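Local structure of N-(5'-phosphoribosyl)anthranilate isomerase (Pyrococcus furiosus, 4AAJ) at residues L164-S167 with S168-R172; N136-L139 with S140-R144; E189-V193 with V194-G198. The protein catalyses the isomerisation of N-(5-phospho-beta-D-ribosyl)anthranilate to 1-(2-carboxyphenylamino)-1-deoxy-D-ribulose 5-phosphate, the third of five steps from chorismate to L-tryptophan. All blocks are in the same frame, centred on the assembly; numbering follows the deposited sequence.

Interaction 1. Residues L164-S167 with S168-R172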
# COMPACT_ATOMS: atom_id res chain seq x y z
N LEU A 164 9.41 -15.22 2.57
CA LEU A 164 8.22 -15.03 1.75
C LEU A 164 7.18 -16.13 1.99
O LEU A 164 6.10 -16.12 1.40
CB LEU A 164 8.58 -15.03 0.26
CG LEU A 164 9.53 -13.97 -0.30
CD1 LEU A 164 9.91 -14.34 -1.72
CD2 LEU A 164 8.92 -12.58 -0.27
N ARG A 165 7.54 -17.08 2.85
CA ARG A 165 6.68 -18.23 3.13
C ARG A 165 5.39 -17.87 3.85
O ARG A 165 4.33 -18.39 3.50
CB ARG A 165 7.45 -19.31 3.90
CG ARG A 165 8.40 -20.14 3.05
CD ARG A 165 7.64 -20.97 2.02
NE ARG A 165 6.73 -21.93 2.66
CZ ARG A 165 5.60 -22.38 2.11
NH1 ARG A 165 5.21 -21.96 0.91
NH2 ARG A 165 4.85 -23.25 2.77
N VAL A 166 5.47 -16.99 4.84
CA VAL A 166 4.27 -16.54 5.56
C VAL A 166 3.35 -15.85 4.55
O VAL A 166 2.16 -16.16 4.47
CB VAL A 166 4.59 -15.60 6.74
CG1 VAL A 166 3.31 -15.16 7.44
CG2 VAL A 166 5.52 -16.27 7.74
N SER A 167 3.94 -14.93 3.77
CA SER A 167 3.19 -14.17 2.76
C SER A 167 2.45 -15.07 1.77
O SER A 167 1.27 -14.85 1.50
CB SER A 167 4.10 -13.16 2.04
OG SER A 167 4.45 -12.11 2.93
N SER A 168 3.15 -16.08 1.25
CA SER A 168 2.57 -17.11 0.36
C SER A 168 1.27 -17.70 0.87
O SER A 168 0.31 -17.85 0.11
CB SER A 168 3.58 -18.24 0.14
OG SER A 168 4.47 -17.94 -0.92
N LEU A 169 1.25 -18.03 2.16
CA LEU A 169 0.12 -18.73 2.78
C LEU A 169 -1.03 -17.82 3.18
O LEU A 169 -2.19 -18.23 3.16
CB LEU A 169 0.62 -19.53 3.98
CG LEU A 169 1.68 -20.59 3.67
CD1 LEU A 169 2.37 -21.01 4.96
CD2 LEU A 169 1.09 -21.80 2.95
N VAL A 170 -0.70 -16.58 3.55
CA VAL A 170 -1.74 -15.58 3.78
C VAL A 170 -2.41 -15.26 2.44
O VAL A 170 -3.64 -15.20 2.36
CB VAL A 170 -1.21 -14.29 4.46
CG1 VAL A 170 -2.35 -13.32 4.73
CG2 VAL A 170 -0.50 -14.61 5.77
N ALA A 171 -1.60 -15.09 1.41
CA ALA A 171 -2.09 -14.73 0.07
C ALA A 171 -3.03 -15.80 -0.52
O ALA A 171 -3.94 -15.49 -1.28
CB ALA A 171 -0.93 -14.45 -0.87
N ARG A 172 -2.79 -17.06 -0.14
CA ARG A 172 -3.65 -18.17 -0.55
C ARG A 172 -5.04 -18.11 0.07
O ARG A 172 -6.03 -18.51 -0.56
CB ARG A 172 -2.98 -19.51 -0.25
CG ARG A 172 -1.93 -19.92 -1.28
CD ARG A 172 -1.40 -21.31 -0.99
NE ARG A 172 -2.39 -22.35 -1.26
CZ ARG A 172 -2.41 -23.55 -0.70
NH1 ARG A 172 -1.47 -23.90 0.18
NH2 ARG A 172 -3.36 -24.42 -1.02
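Leu164 O accepts the backbone N-H of Ser168, with O and N 3.0 Å apart, and so closes the first turn of helix 165-173. Val170 N to Val166 O (3.0 Å) and Ala171 N to Ser167 O (2.9 Å) carry the ladder on. Leu169 N is held less firmly. Its bonds to Arg165 O and to Val166 O are both weak, so Val166 O takes one good bond from Val170 and one weak one from Leu169. At the start of the helix, the backbone N-H groups of Arg165 and Val166 have weak bonds to the carboxylate of Asp163.

The hydroxyl of the buried Ser168 is satisfied outside the turn. Its OG donates to Val193 O, at the end of the next helix.

Arg165 is exposed, and its guanidinium has apolar company here. The chain bends at chi2 and chi3 (-65° and -62°), which folds the group back over the helix until one of its faces lies over Leu169 CG. NH2 is 4.0 Å from Leu169 CD1, and NH1 passes 4.1 Å from Ser168 CB.

On the buried side, Val166 and Val170 lie side by side and point the same way, with Val166 CG1 4.2 Å from Val170 CG2. This pair faces helix 131-144, where Val166 meets Asp134 and Val170 meets Ala135. Val170 and Ser167 also touch Leu152 of strand 149-153. The arrangement is the opening of an amphipathic helix in a (beta/alpha)8 barrel, here the connection from strand 149-153 to strand 176-179.

Interaction 2. Residues N136-L139 with S140-R144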
# COMPACT_ATOMS: atom_id res chain seq x y z
N ASN A 136 -1.44 -18.37 9.93
CA ASN A 136 -2.72 -18.51 10.62
C ASN A 136 -2.90 -17.47 11.73
O ASN A 136 -4.01 -16.97 11.95
CB ASN A 136 -2.90 -19.94 11.15
CG ASN A 136 -3.34 -20.91 10.07
OD1 ASN A 136 -3.95 -20.52 9.07
ND2 ASN A 136 -3.04 -22.19 10.26
N ARG A 137 -1.80 -17.11 12.40
CA ARG A 137 -1.84 -16.07 13.42
C ARG A 137 -2.15 -14.68 12.83
O ARG A 137 -2.98 -13.94 13.37
CB ARG A 137 -0.51 -16.00 14.16
CG ARG A 137 -0.52 -15.01 15.32
CD ARG A 137 0.82 -14.31 15.46
NE ARG A 137 0.63 -12.90 15.82
CZ ARG A 137 1.60 -12.07 16.19
NH1 ARG A 137 2.86 -12.48 16.27
NH2 ARG A 137 1.30 -10.81 16.49
N LEU A 138 -1.47 -14.33 11.75
CA LEU A 138 -1.73 -13.06 11.08
C LEU A 138 -3.16 -13.02 10.52
O LEU A 138 -3.80 -11.97 10.54
CB LEU A 138 -0.71 -12.79 9.97
CG LEU A 138 -0.63 -11.38 9.38
CD1 LEU A 138 -0.03 -10.38 10.36
CD2 LEU A 138 0.21 -11.44 8.11
N LEU A 139 -3.64 -14.17 10.04
CA LEU A 139 -5.01 -14.28 9.52
C LEU A 139 -6.11 -13.99 10.55
O LEU A 139 -7.12 -13.37 10.22
CB LEU A 139 -5.24 -15.64 8.84
CG LEU A 139 -4.64 -15.82 7.44
CD1 LEU A 139 -4.57 -17.31 7.09
CD2 LEU A 139 -5.40 -15.06 6.37
N SER A 140 -5.91 -14.43 11.80
CA SER A 140 -6.86 -14.09 12.86
C SER A 140 -6.73 -12.62 13.26
O SER A 140 -7.71 -11.99 13.65
CB SER A 140 -6.69 -15.00 14.09
OG SER A 140 -5.35 -14.99 14.55
N GLU A 141 -5.51 -12.09 13.15
CA GLU A 141 -5.23 -10.68 13.37
C GLU A 141 -5.93 -9.82 12.31
O GLU A 141 -6.46 -8.75 12.63
CB GLU A 141 -3.71 -10.47 13.34
CG GLU A 141 -3.20 -9.13 13.84
CD GLU A 141 -1.68 -9.02 13.70
OE1 GLU A 141 -0.98 -10.02 13.97
OE2 GLU A 141 -1.19 -7.93 13.30
N ILE A 142 -5.94 -10.32 11.08
CA ILE A 142 -6.61 -9.69 9.93
C ILE A 142 -8.15 -9.71 10.06
O ILE A 142 -8.81 -8.69 9.87
CB ILE A 142 -6.13 -10.32 8.60
CG1 ILE A 142 -4.69 -9.89 8.30
CG2 ILE A 142 -7.06 -9.99 7.44
CD1 ILE A 142 -3.97 -10.75 7.27
N SER A 143 -8.71 -10.87 10.40
CA SER A 143 -10.17 -11.01 10.55
C SER A 143 -10.75 -10.16 11.69
O SER A 143 -11.97 -9.98 11.77
CB SER A 143 -10.57 -12.49 10.70
OG SER A 143 -10.06 -13.05 11.90
N ARG A 144 -9.88 -9.63 12.55
CA ARG A 144 -10.26 -8.70 13.62
C ARG A 144 -10.61 -7.30 13.09
O ARG A 144 -11.50 -6.63 13.61
CB ARG A 144 -9.13 -8.63 14.65
CG ARG A 144 -9.39 -7.73 15.86
CD ARG A 144 -8.17 -7.70 16.76
NE ARG A 144 -8.02 -6.41 17.44
CZ ARG A 144 -6.91 -6.01 18.06
NH1 ARG A 144 -5.83 -6.79 18.08
NH2 ARG A 144 -6.88 -4.82 18.65
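Regular i to i+4 backbone bonds run from Asn136 to Ser143, among them Ile142 N to Leu138 O at 2.8 Å. Arg137 O has two donors, which arrive from the same face of its carbonyl plane. One is Glu141 N, at 3.1 Å. The other is Ser140 OG, at 2.8 Å from Arg137 O. A chi1 of 54° turns this hydroxyl back toward the preceding turn. Ser143 OG likewise donates to Ser140 O, from above the carbonyl plane.

On the outer side Arg137 and Glu141 form a salt bridge. It is long, with NH2 3.5 Å from OE1, and the guanidinium and carboxylate planes lie 35° apart. Leu138 CD1 also comes within 3.8 Å of Glu141 OE1, so the carboxylate spans a charged and an apolar neighbour. An alanine in place of this glutamate is likely to leave the Arg137 guanidinium without its acidic mate and take from Leu138 CD1 its contact with the carboxylate.

Leu138 CG meets Ile142 CD1 at 4.0 Å on the inner side. Both leucine and isoleucine rest on Phe122 of strand 117-123 and on Val170 of helix 165-173. Beneath them strand 149-153 presents Leu152 to Leu138 and Val150 to Ile142, within the beta-alpha-beta unit of strand 117-123, helix 131-144 and strand 149-153.

Interaction 3. Residues E189-V193 with V194-G198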
# COMPACT_ATOMS: atom_id res chain seq x y z
N GLU A 189 9.89 -12.95 -9.33
CA GLU A 189 10.11 -14.08 -8.43
C GLU A 189 9.20 -14.02 -7.20
O GLU A 189 8.61 -15.03 -6.81
CB GLU A 189 11.58 -14.17 -8.01
CG GLU A 189 11.99 -15.49 -7.37
CD GLU A 189 11.78 -16.69 -8.29
OE1 GLU A 189 11.97 -16.56 -9.52
OE2 GLU A 189 11.43 -17.78 -7.77
N VAL A 190 9.09 -12.83 -6.61
CA VAL A 190 8.19 -12.61 -5.48
C VAL A 190 6.76 -13.01 -5.86
O VAL A 190 6.09 -13.70 -5.10
CB VAL A 190 8.25 -11.14 -4.98
CG1 VAL A 190 7.08 -10.83 -4.05
CG2 VAL A 190 9.57 -10.87 -4.29
N ILE A 191 6.33 -12.59 -7.04
CA ILE A 191 4.98 -12.89 -7.53
C ILE A 191 4.76 -14.40 -7.73
O ILE A 191 3.67 -14.90 -7.44
CB ILE A 191 4.65 -12.10 -8.82
CG1 ILE A 191 4.47 -10.61 -8.48
CG2 ILE A 191 3.40 -12.64 -9.48
CD1 ILE A 191 4.36 -9.70 -9.68
N LYS A 192 5.78 -15.10 -8.22
CA LYS A 192 5.69 -16.55 -8.42
C LYS A 192 5.53 -17.30 -7.10
O LYS A 192 4.75 -18.24 -7.01
CB LYS A 192 6.89 -17.09 -9.20
CG LYS A 192 6.81 -16.87 -10.71
CD LYS A 192 7.80 -17.76 -11.45
CE LYS A 192 9.19 -17.15 -11.54
NZ LYS A 192 9.30 -16.17 -12.66
N VAL A 193 6.26 -16.87 -6.08
CA VAL A 193 6.22 -17.53 -4.78
C VAL A 193 4.95 -17.18 -4.01
O VAL A 193 4.24 -18.07 -3.54
CB VAL A 193 7.47 -17.20 -3.93
CG1 VAL A 193 7.38 -17.86 -2.56
CG2 VAL A 193 8.73 -17.65 -4.65
N VAL A 194 4.66 -15.89 -3.90
CA VAL A 194 3.56 -15.40 -3.06
C VAL A 194 2.20 -15.52 -3.74
O VAL A 194 1.19 -15.79 -3.08
CB VAL A 194 3.81 -13.92 -2.63
CG1 VAL A 194 2.69 -13.43 -1.72
CG2 VAL A 194 5.16 -13.79 -1.93
N LYS A 195 2.19 -15.34 -5.06
CA LYS A 195 0.94 -15.27 -5.83
C LYS A 195 -0.09 -14.32 -5.20
O LYS A 195 -1.21 -14.71 -4.88
CB LYS A 195 0.38 -16.67 -6.11
CG LYS A 195 1.11 -17.37 -7.24
CD LYS A 195 0.63 -18.80 -7.44
CE LYS A 195 1.45 -19.50 -8.51
NZ LYS A 195 2.87 -19.70 -8.09
N PRO A 196 0.30 -13.05 -5.03
CA PRO A 196 -0.59 -12.09 -4.37
C PRO A 196 -1.63 -11.53 -5.34
O PRO A 196 -1.54 -11.75 -6.55
CB PRO A 196 0.37 -10.97 -3.97
CG PRO A 196 1.39 -10.97 -5.06
CD PRO A 196 1.55 -12.42 -5.48
N TYR A 197 -2.61 -10.81 -4.80
CA TYR A 197 -3.56 -10.07 -5.61
C TYR A 197 -2.86 -8.86 -6.27
O TYR A 197 -3.20 -8.45 -7.38
CB TYR A 197 -4.77 -9.65 -4.76
CG TYR A 197 -5.72 -8.70 -5.46
CD1 TYR A 197 -6.67 -9.17 -6.37
CD2 TYR A 197 -5.67 -7.32 -5.22
CE1 TYR A 197 -7.53 -8.30 -7.02
CE2 TYR A 197 -6.53 -6.45 -5.86
CZ TYR A 197 -7.46 -6.94 -6.76
OH TYR A 197 -8.32 -6.08 -7.40
N GLY A 198 -1.87 -8.30 -5.58
CA GLY A 198 -1.10 -7.19 -6.14
C GLY A 198 0.24 -6.95 -5.46
O GLY A 198 0.59 -7.63 -4.49
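Val190 and Val194 stand one turn apart on the buried side of helix 187-194, side by side and pointing the same way. Val190 CG1 is 4.1 Å from Val194 CG2. Between their backbones, Val194 N donates to Val190 O at 2.9 Å in a nearly straight bond (167° at the hydrogen). Around them the packing continues into the fold. Val190 touches Val178 of strand 176-179, while Val194 lies against Ser167 and Ala171 of helix 165-173.

Ile191 is buried as well. Its CG2 approaches Pro196 CD at 4.4 Å, and its carbonyl takes the last helical bond, from Lys195 N at 2.8 Å. That donor sits above the carbonyl plane. Lys195 is where the chain leaves the helix, with a positive phi of 48°, and Pro196 then rests on Val178.

The solvent side is looser. Lys192, Val193 and Lys195 are all exposed. Between the two segments, the side-chain hydrogen bond here is that of Lys195. Its chain runs extended before chi4, near 66°, turns the amine back to the helix. There NZ meets Lys192 O at 2.6 Å, in the carbonyl plane, and so binds a carbonyl of the last turn.

This is a helix C-terminus ended by a residue of positive phi and a following proline, at the alpha-to-beta turn into strand 198-201 of the (beta/alpha)8 barrel.

Overall arrangement
Along the chain, interaction 2 comes first, then interaction 1, then interaction 3. Each is local to one helix or its end, so none closes a long loop, and none nests in or crosses another. Helix 131-144 and helix 165-173 meet at Val170. Its CG1 lies 3.9 Å from Leu139 CD2, close to Ile142 as well. Helix 165-173 meets the end of helix 187-194 through the Ser168 hydroxyl and by packing of Ser167 O on Val194 CG1, 3.8 Å apart. Interactions 2 and 3 do not touch; their nearest atoms are about 10 Å apart. Helix 165-173 thus touches both the helix before it and the helix after it, on the outside of the barrel strands from 117-123 to 198-201.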